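Local coordinates for protein VP35 (Myotis lucifugus, PDB 6DKU) that probably acts like its filoviral relatives, which serve as polymerase cofactors in viral RNA synthesis and as antagonists of the interferon response, at residues L7-F12 with L44-M48; A26-L30 with L124-I128; E29-A33 with W113-Y117; F75-P81 with G105-G110. The protein carries 1 engineered substitution. All coordinates share one frame. Residues are numbered along the deposited sequence.

Contact 1: L7-F12 with L44-M48; sequences LDPTEF and LQVAM
The methyl CD2 of L44 sits over one face of the F12 ring, 3.9 Å from its centroid and 22° off the ring normal, a CH-pi contact. F12 (chi1 t, chi2 88°) reaches across to A47 and M48 as well: its CE1 is 3.7 Å from A47 CB and its CD1 3.8 Å from M48 CE. The approach to helix 9-18 supplies the rest. L7 and D8 are extended (phi/psi -75/151 and -125/161), the chain turns helical at P9, and D8 is the N-cap, its OD1 accepting a weak bond from E11 N at 3.5 Å while F12 N donates to D8 O at 3.1 Å. In the helical subdomain of the VP35 interferon inhibitory domain, this start of helix 9-18 is packed against helix 41-56, with helix 26-37 also touching F12 and A47 through I34. The nearest CA atoms are those of L7 and L44, 6.5 Å apart. L44 (m, t) also brings CD1 within 3.8 Å of P9 CD. M48 (t, p, p) curls back so that CE lies 3.7 Å from L7 CD2. Near the surface, L7 CD1 lies 3.2 Å from Q45 OE1, whereas Q45 NE2 hydrogen-bonds D49.

Contact 2: A26-L30 with L124-I128; sequences AFHEL and LGLKI
A26 stands at the start of helix 26-37, where the chain end comes closest, with its CA 5.6 Å from that of I128. Its CB points toward the strand and meets L126 CD2 at 4.3 Å, K127 O at 4.0 Å and I128 CD1 at 4.0 Å; A26 O lies 3.4 Å from the same I128 CD1. F27 (chi1 m, chi2 -80°) leaves sideways, then turns one ring face to I128: I128 CD1 is 4.0 Å from the F27 ring centroid and 15° off the normal, a CH-pi contact. One turn on, L30 N donates to A26 O at 2.9 Å, and L30 (t, p) offers CD2 to I128 CD1 at 3.9 Å. I128 (t, p) thus plugs a single methyl between three helix residues, while R98 hydrogen-bonds K127 O just before the terminal carboxylate. Residues 124-127 are extended and pair with strand 113-119. Such apolar packing of a helix on the last strand and the chain terminus joins the helical and sheet parts of the VP35 interferon inhibitory domain.

Contact 3: E29-A33 with W113-Y117; sequences ELVSA and WVYIY
V114 CG1 is the apolar centre, 3.5 Å from L30 N, 3.6 Å from E29 C, and within reach of side chains on three helix residues: E29 CB at 3.8 Å, L30 CB at 4.2 Å and A33 CB at 4.3 Å. Helix 29-33 crosses strand 113-117 nearly at right angles, 81° with axes 7.8 Å apart, and the closest CA pair is L30 with V114 at 5.5 Å. V114 (chi1 t) has phi/psi -123/-59, part of a classic beta bulge in which V114 and Y115 both face L126. Farther out, A33 CB touches Y115 CE1 at 4.0 Å. The Y115 ring (chi1 m, chi2 -22°) carries its hydroxyl to the polar edge, where OH donates to E29 OE1 at 3.2 Å and accepts a weak bond from S32 OG at 3.3 Å. E29 OE2, in turn, forms a salt bridge with R24 and a hydrogen bond with Y95. V31, pointing away from the strand, meets helices 9-18 and 61-71, and L30 also touches 61-71.

Contact 4: F75-P81 with G105-G110; sequences FRNCEAP and GPKTLG
Backbone hydrogen bonds set the register: L109 N donates to C78 O at 2.7 Å and A80 N to K107 O at 2.8 Å. They flank E79 and T108, whose CA atoms are 4.6 Å apart, as a single bridge; T108 CA adds a CA-H...O contact to C78 O at 3.3 Å. A weak bond, G110 N to R76 O at 3.0 Å, links the end of helix 73-76, which N77 leaves at phi/psi -93/24. G110 has no side chain to collide with R76 O, where a CB would clash. Side chains add further polar bonds. T108 OG1 (chi1 t) accepts from G110 N at 2.9 Å, an ST turn that shapes 105-110 locally; the side-chain bond that crosses is a weak one, K107 N to OE1 of E79 (m, m), which folds back to 3.1 Å. The apolar part belongs to L109 (m, t), whose CD1 is 4.4 Å from C78 CB and whose CD2 is 4.1 Å from A80 CB and 4.2 Å from P81 CD. F75 and C78 touch V37 of helix 26-37, A80 and K107 touch W113, and P81 bonds I116 through the backbone, so the pairing runs from the helices, at F75 and C78, to strand 113-119, at A80, P81 and K107.

The four contacts illustrate how chemistry follows position in a small two-part domain. Contact 3 is the most buried, and contact 2, about 4 Å away between centres, shares E29 and L30 with it, the two strands being sheet neighbours; both set helix 26-37 against the sheet. Contact 1, farther out, joins a helix and the extended residues leading into it to a second helix, meeting contact 3 where F12 CE2 lies 3.7 Å from V31 O. Contacts 1 and 2 rely on apolar packing with a CH-pi element, contact 3 combines apolar packing with a tyrosine-glutamate hydrogen bond, and contact 4, toward the periphery, depends chiefly on backbone hydrogen bonds. Contact 4 still reaches the helices, A47 CB to F75 CE2 at 3.7 Å, and the sheet, through P81 and W113.

Contact 1: L7-F12 with L44-M48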
# COMPACT_ATOMS: atom_id res chain seq x y z
N LEU A 7 -1.39 5.70 -16.85
CA LEU A 7 -1.05 6.05 -15.48
C LEU A 7 0.43 5.83 -15.19
O LEU A 7 1.08 4.97 -15.77
CB LEU A 7 -1.88 5.24 -14.48
CG LEU A 7 -3.36 5.57 -14.37
CD1 LEU A 7 -4.16 4.28 -14.27
CD2 LEU A 7 -3.64 6.50 -13.20
N ASP A 8 0.94 6.63 -14.27
CA ASP A 8 2.23 6.43 -13.63
C ASP A 8 1.99 6.41 -12.14
O ASP A 8 0.93 6.85 -11.67
CB ASP A 8 3.23 7.52 -14.03
CG ASP A 8 2.87 8.89 -13.48
OD1 ASP A 8 1.67 9.24 -13.48
OD2 ASP A 8 3.80 9.63 -13.07
N PRO A 9 2.92 5.86 -11.34
CA PRO A 9 2.68 5.74 -9.89
C PRO A 9 2.22 7.02 -9.21
O PRO A 9 1.29 6.97 -8.40
CB PRO A 9 4.05 5.28 -9.36
CG PRO A 9 4.60 4.45 -10.48
CD PRO A 9 4.13 5.11 -11.77
N THR A 10 2.82 8.17 -9.55
CA THR A 10 2.52 9.41 -8.84
C THR A 10 1.06 9.81 -9.01
O THR A 10 0.37 10.13 -8.03
CB THR A 10 3.43 10.53 -9.33
OG1 THR A 10 4.80 10.10 -9.28
CG2 THR A 10 3.27 11.77 -8.45
N GLU A 11 0.57 9.81 -10.25
CA GLU A 11 -0.83 10.15 -10.48
C GLU A 11 -1.77 9.14 -9.81
O GLU A 11 -2.80 9.52 -9.25
CB GLU A 11 -1.11 10.27 -11.98
CG GLU A 11 -2.57 10.51 -12.34
CD GLU A 11 -3.00 11.95 -12.18
OE1 GLU A 11 -2.18 12.81 -11.78
OE2 GLU A 11 -4.19 12.24 -12.45
N PHE A 12 -1.42 7.85 -9.86
CA PHE A 12 -2.19 6.83 -9.15
C PHE A 12 -2.34 7.18 -7.67
O PHE A 12 -3.45 7.18 -7.12
CB PHE A 12 -1.52 5.46 -9.32
CG PHE A 12 -2.21 4.32 -8.59
CD1 PHE A 12 -3.24 3.61 -9.19
CD2 PHE A 12 -1.82 3.97 -7.30
CE1 PHE A 12 -3.88 2.57 -8.53
CE2 PHE A 12 -2.46 2.92 -6.63
CZ PHE A 12 -3.49 2.23 -7.24
N LEU A 44 -1.39 -0.55 -12.73
CA LEU A 44 -2.02 0.61 -12.11
C LEU A 44 -3.46 0.78 -12.59
O LEU A 44 -4.33 1.12 -11.79
CB LEU A 44 -1.20 1.88 -12.38
CG LEU A 44 0.17 2.01 -11.71
CD1 LEU A 44 0.83 3.30 -12.13
CD2 LEU A 44 0.02 1.96 -10.21
N GLN A 45 -3.74 0.54 -13.87
CA GLN A 45 -5.13 0.75 -14.28
C GLN A 45 -6.02 -0.44 -13.91
O GLN A 45 -7.24 -0.29 -13.77
CB GLN A 45 -5.20 1.09 -15.77
CG GLN A 45 -6.61 1.35 -16.26
CD GLN A 45 -7.00 2.80 -16.09
OE1 GLN A 45 -6.28 3.70 -16.53
NE2 GLN A 45 -8.11 3.05 -15.40
N VAL A 46 -5.43 -1.62 -13.68
CA VAL A 46 -6.19 -2.69 -13.06
C VAL A 46 -6.61 -2.27 -11.65
O VAL A 46 -7.80 -2.30 -11.29
CB VAL A 46 -5.38 -3.99 -13.06
CG1 VAL A 46 -6.01 -5.01 -12.12
CG2 VAL A 46 -5.28 -4.55 -14.48
N ALA A 47 -5.64 -1.85 -10.84
CA ALA A 47 -5.93 -1.42 -9.48
C ALA A 47 -6.94 -0.27 -9.47
O ALA A 47 -7.86 -0.24 -8.64
CB ALA A 47 -4.64 -1.01 -8.78
N MET A 48 -6.79 0.68 -10.39
CA MET A 48 -7.67 1.84 -10.43
C MET A 48 -9.08 1.45 -10.86
O MET A 48 -10.07 1.92 -10.28
CB MET A 48 -7.10 2.89 -11.37
CG MET A 48 -8.03 4.04 -11.64
SD MET A 48 -7.84 5.32 -10.39
CE MET A 48 -6.10 5.72 -10.58

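Contact 2: A26-L30 with L124-I128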
# COMPACT_ATOMS: atom_id res chain seq x y z
N ALA A 26 -1.90 4.42 7.54
CA ALA A 26 -1.45 3.29 6.75
C ALA A 26 -2.27 3.09 5.48
O ALA A 26 -1.86 2.30 4.62
CB ALA A 26 -1.49 2.00 7.57
N PHE A 27 -3.42 3.75 5.33
CA PHE A 27 -4.15 3.61 4.07
C PHE A 27 -3.44 4.37 2.95
O PHE A 27 -3.29 3.85 1.84
CB PHE A 27 -5.60 4.07 4.22
CG PHE A 27 -6.49 3.06 4.91
CD1 PHE A 27 -7.02 1.99 4.21
CD2 PHE A 27 -6.80 3.19 6.26
CE1 PHE A 27 -7.84 1.06 4.85
CE2 PHE A 27 -7.62 2.26 6.90
CZ PHE A 27 -8.14 1.20 6.19
N HIS A 28 -2.99 5.59 3.24
CA HIS A 28 -2.15 6.32 2.30
C HIS A 28 -0.94 5.50 1.91
O HIS A 28 -0.59 5.39 0.72
CB HIS A 28 -1.70 7.65 2.91
CG HIS A 28 -2.82 8.52 3.39
ND1 HIS A 28 -3.45 8.31 4.60
CD2 HIS A 28 -3.41 9.60 2.84
CE1 HIS A 28 -4.39 9.23 4.77
NE2 HIS A 28 -4.38 10.03 3.71
N GLU A 29 -0.29 4.89 2.90
CA GLU A 29 0.86 4.04 2.64
C GLU A 29 0.48 2.83 1.81
O GLU A 29 1.28 2.38 0.98
CB GLU A 29 1.51 3.60 3.95
CG GLU A 29 1.60 4.69 4.99
CD GLU A 29 2.66 5.73 4.68
OE1 GLU A 29 3.28 5.65 3.60
OE2 GLU A 29 2.86 6.64 5.53
N LEU A 30 -0.71 2.27 2.01
CA LEU A 30 -1.12 1.13 1.19
C LEU A 30 -1.29 1.55 -0.27
O LEU A 30 -0.90 0.81 -1.18
CB LEU A 30 -2.40 0.51 1.73
CG LEU A 30 -2.90 -0.73 0.98
CD1 LEU A 30 -1.77 -1.74 0.77
CD2 LEU A 30 -4.04 -1.37 1.74
N LEU A 124 11.47 -3.98 10.42
CA LEU A 124 10.17 -3.82 11.06
C LEU A 124 9.07 -3.72 10.01
O LEU A 124 9.20 -2.96 9.04
CB LEU A 124 10.15 -2.58 11.95
CG LEU A 124 11.32 -2.43 12.93
CD1 LEU A 124 11.04 -1.32 13.93
CD2 LEU A 124 11.59 -3.74 13.65
N GLY A 125 8.00 -4.46 10.21
CA GLY A 125 6.89 -4.50 9.27
C GLY A 125 5.70 -3.72 9.77
O GLY A 125 5.40 -3.69 10.97
N LEU A 126 5.01 -3.06 8.85
CA LEU A 126 3.80 -2.32 9.15
C LEU A 126 2.66 -2.93 8.35
O LEU A 126 2.74 -3.02 7.13
CB LEU A 126 3.96 -0.83 8.84
CG LEU A 126 2.68 -0.00 8.97
CD1 LEU A 126 2.53 0.52 10.39
CD2 LEU A 126 2.69 1.14 7.98
N LYS A 127 1.61 -3.35 9.05
CA LYS A 127 0.42 -3.90 8.43
C LYS A 127 -0.63 -2.81 8.25
O LYS A 127 -0.51 -1.70 8.78
CB LYS A 127 -0.14 -5.07 9.24
CG LYS A 127 0.73 -6.29 9.15
CD LYS A 127 0.04 -7.56 9.66
CE LYS A 127 1.06 -8.49 10.33
NZ LYS A 127 0.92 -9.91 9.91
N ILE A 128 -1.68 -3.14 7.50
CA ILE A 128 -2.71 -2.17 7.19
C ILE A 128 -3.58 -1.87 8.41
O ILE A 128 -3.93 -2.76 9.19
CB ILE A 128 -3.57 -2.65 6.01
CG1 ILE A 128 -4.63 -1.61 5.68
CG2 ILE A 128 -4.16 -4.03 6.28
CD1 ILE A 128 -4.05 -0.21 5.44
OXT ILE A 128 -3.95 -0.72 8.65

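Contact 3: E29-A33 with W113-Y117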
# COMPACT_ATOMS: atom_id res chain seq x y z
N GLU A 29 -0.29 4.89 2.90
CA GLU A 29 0.86 4.04 2.64
C GLU A 29 0.48 2.83 1.81
O GLU A 29 1.28 2.38 0.98
CB GLU A 29 1.51 3.60 3.95
CG GLU A 29 1.60 4.69 4.99
CD GLU A 29 2.66 5.73 4.68
OE1 GLU A 29 3.28 5.65 3.60
OE2 GLU A 29 2.86 6.64 5.53
N LEU A 30 -0.71 2.27 2.01
CA LEU A 30 -1.12 1.13 1.19
C LEU A 30 -1.29 1.55 -0.27
O LEU A 30 -0.90 0.81 -1.18
CB LEU A 30 -2.40 0.51 1.73
CG LEU A 30 -2.90 -0.73 0.98
CD1 LEU A 30 -1.77 -1.74 0.77
CD2 LEU A 30 -4.04 -1.37 1.74
N VAL A 31 -1.88 2.72 -0.49
CA VAL A 31 -1.96 3.27 -1.85
C VAL A 31 -0.57 3.38 -2.45
O VAL A 31 -0.30 2.92 -3.57
CB VAL A 31 -2.68 4.63 -1.83
CG1 VAL A 31 -2.59 5.30 -3.18
CG2 VAL A 31 -4.13 4.46 -1.39
N SER A 32 0.36 3.97 -1.69
CA SER A 32 1.73 4.14 -2.16
C SER A 32 2.40 2.80 -2.43
O SER A 32 3.19 2.67 -3.38
CB SER A 32 2.53 4.95 -1.13
OG SER A 32 3.79 5.32 -1.64
N ALA A 33 2.11 1.78 -1.62
CA ALA A 33 2.72 0.47 -1.81
C ALA A 33 2.20 -0.19 -3.08
O ALA A 33 2.97 -0.74 -3.87
CB ALA A 33 2.45 -0.43 -0.60
N TRP A 113 0.25 -6.92 4.79
CA TRP A 113 1.45 -6.11 4.92
C TRP A 113 1.35 -4.88 4.04
O TRP A 113 0.69 -4.88 3.01
CB TRP A 113 2.70 -6.92 4.54
CG TRP A 113 2.98 -8.07 5.46
CD1 TRP A 113 2.73 -9.39 5.20
CD2 TRP A 113 3.54 -8.01 6.77
NE1 TRP A 113 3.11 -10.15 6.27
CE2 TRP A 113 3.61 -9.33 7.25
CE3 TRP A 113 3.99 -6.98 7.60
CZ2 TRP A 113 4.11 -9.65 8.51
CZ3 TRP A 113 4.48 -7.29 8.85
CH2 TRP A 113 4.54 -8.61 9.29
N VAL A 114 2.01 -3.80 4.48
CA VAL A 114 2.07 -2.57 3.69
C VAL A 114 3.53 -2.22 3.44
O VAL A 114 3.96 -2.12 2.28
CB VAL A 114 1.34 -1.42 4.40
CG1 VAL A 114 1.35 -0.17 3.52
CG2 VAL A 114 -0.10 -1.82 4.75
N TYR A 115 4.29 -2.04 4.50
CA TYR A 115 5.70 -1.71 4.36
C TYR A 115 6.54 -2.67 5.18
O TYR A 115 6.19 -3.03 6.31
CB TYR A 115 6.01 -0.29 4.83
CG TYR A 115 5.61 0.81 3.87
CD1 TYR A 115 5.43 0.55 2.51
CD2 TYR A 115 5.42 2.10 4.33
CE1 TYR A 115 5.06 1.56 1.65
CE2 TYR A 115 5.05 3.11 3.48
CZ TYR A 115 4.87 2.84 2.14
OH TYR A 115 4.50 3.86 1.29
N ILE A 116 7.66 -3.07 4.61
CA ILE A 116 8.77 -3.64 5.35
C ILE A 116 9.80 -2.52 5.49
O ILE A 116 10.48 -2.17 4.53
CB ILE A 116 9.36 -4.86 4.65
CG1 ILE A 116 8.29 -5.92 4.42
CG2 ILE A 116 10.47 -5.45 5.48
CD1 ILE A 116 7.29 -6.07 5.55
N TYR A 117 9.89 -1.93 6.68
CA TYR A 117 10.88 -0.89 6.93
C TYR A 117 12.24 -1.51 7.17
O TYR A 117 12.36 -2.53 7.87
CB TYR A 117 10.49 -0.04 8.13
CG TYR A 117 9.36 0.92 7.88
CD1 TYR A 117 9.53 2.04 7.07
CD2 TYR A 117 8.12 0.72 8.46
CE1 TYR A 117 8.49 2.91 6.85
CE2 TYR A 117 7.08 1.59 8.25
CZ TYR A 117 7.27 2.68 7.44
OH TYR A 117 6.22 3.54 7.24

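Contact 4: F75-P81 with G105-G110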
# COMPACT_ATOMS: atom_id res chain seq x y z
N PHE A 75 -1.59 -7.90 -7.30
CA PHE A 75 -1.26 -7.26 -6.03
C PHE A 75 -1.51 -8.18 -4.85
O PHE A 75 -0.81 -8.09 -3.83
CB PHE A 75 -2.07 -5.98 -5.86
CG PHE A 75 -1.79 -4.97 -6.92
CD1 PHE A 75 -0.66 -4.17 -6.85
CD2 PHE A 75 -2.64 -4.84 -8.01
CE1 PHE A 75 -0.40 -3.24 -7.83
CE2 PHE A 75 -2.39 -3.92 -8.99
CZ PHE A 75 -1.27 -3.12 -8.91
N ARG A 76 -2.49 -9.08 -4.96
CA ARG A 76 -2.76 -10.03 -3.89
C ARG A 76 -1.52 -10.84 -3.54
O ARG A 76 -1.16 -10.97 -2.37
CB ARG A 76 -3.92 -10.93 -4.30
CG ARG A 76 -4.41 -11.91 -3.25
CD ARG A 76 -5.28 -12.98 -3.90
NE ARG A 76 -5.44 -14.16 -3.05
CZ ARG A 76 -4.48 -15.05 -2.82
NH1 ARG A 76 -3.27 -14.90 -3.35
NH2 ARG A 76 -4.71 -16.09 -2.04
N ASN A 77 -0.82 -11.36 -4.56
CA ASN A 77 0.33 -12.23 -4.36
C ASN A 77 1.66 -11.48 -4.36
O ASN A 77 2.70 -12.07 -4.66
CB ASN A 77 0.38 -13.30 -5.45
CG ASN A 77 -0.71 -14.31 -5.29
OD1 ASN A 77 -1.11 -14.62 -4.17
ND2 ASN A 77 -1.20 -14.85 -6.40
N CYS A 78 1.66 -10.20 -4.04
CA CYS A 78 2.84 -9.38 -4.25
C CYS A 78 3.57 -9.18 -2.93
O CYS A 78 2.94 -8.98 -1.88
CB CYS A 78 2.44 -8.03 -4.85
SG CYS A 78 3.61 -7.34 -6.02
N GLU A 79 4.89 -9.29 -2.98
CA GLU A 79 5.72 -8.96 -1.84
C GLU A 79 5.51 -7.50 -1.45
O GLU A 79 5.51 -6.62 -2.31
CB GLU A 79 7.19 -9.20 -2.17
CG GLU A 79 7.68 -10.61 -1.89
CD GLU A 79 7.67 -10.94 -0.41
OE1 GLU A 79 7.65 -12.15 -0.10
OE2 GLU A 79 7.67 -10.01 0.43
N ALA A 80 5.33 -7.26 -0.16
CA ALA A 80 5.24 -5.89 0.32
C ALA A 80 6.52 -5.14 -0.02
O ALA A 80 7.61 -5.70 0.08
CB ALA A 80 5.00 -5.87 1.83
N PRO A 81 6.42 -3.87 -0.42
CA PRO A 81 7.63 -3.12 -0.77
C PRO A 81 8.47 -2.77 0.46
O PRO A 81 7.96 -2.65 1.58
CB PRO A 81 7.08 -1.86 -1.43
CG PRO A 81 5.75 -1.66 -0.80
CD PRO A 81 5.20 -3.06 -0.57
N GLY A 105 10.26 -15.05 4.28
CA GLY A 105 9.52 -15.48 3.12
C GLY A 105 8.39 -14.55 2.74
O GLY A 105 8.47 -13.33 2.93
N PRO A 106 7.32 -15.12 2.19
CA PRO A 106 6.25 -14.29 1.60
C PRO A 106 5.57 -13.32 2.57
O PRO A 106 4.64 -13.70 3.29
CB PRO A 106 5.26 -15.33 1.08
CG PRO A 106 6.09 -16.55 0.84
CD PRO A 106 7.11 -16.55 1.94
N LYS A 107 6.03 -12.07 2.58
CA LYS A 107 5.33 -10.98 3.27
C LYS A 107 4.41 -10.30 2.26
O LYS A 107 4.71 -9.25 1.70
CB LYS A 107 6.31 -10.00 3.89
CG LYS A 107 6.75 -10.35 5.30
CD LYS A 107 7.95 -11.28 5.29
CE LYS A 107 9.16 -10.66 4.60
NZ LYS A 107 10.42 -11.39 4.93
N THR A 108 3.27 -10.94 2.02
CA THR A 108 2.40 -10.58 0.91
C THR A 108 1.51 -9.39 1.22
O THR A 108 1.13 -9.15 2.38
CB THR A 108 1.54 -11.79 0.51
OG1 THR A 108 0.48 -11.37 -0.35
CG2 THR A 108 0.99 -12.52 1.73
N LEU A 109 1.18 -8.62 0.18
CA LEU A 109 0.18 -7.57 0.34
C LEU A 109 -1.17 -8.16 0.72
O LEU A 109 -1.90 -7.59 1.53
CB LEU A 109 0.05 -6.75 -0.95
CG LEU A 109 1.11 -5.70 -1.29
CD1 LEU A 109 0.63 -4.82 -2.42
CD2 LEU A 109 1.48 -4.87 -0.08
N GLY A 110 -1.51 -9.31 0.13
CA GLY A 110 -2.78 -9.96 0.45
C GLY A 110 -2.94 -10.28 1.92
O GLY A 110 -4.04 -10.18 2.47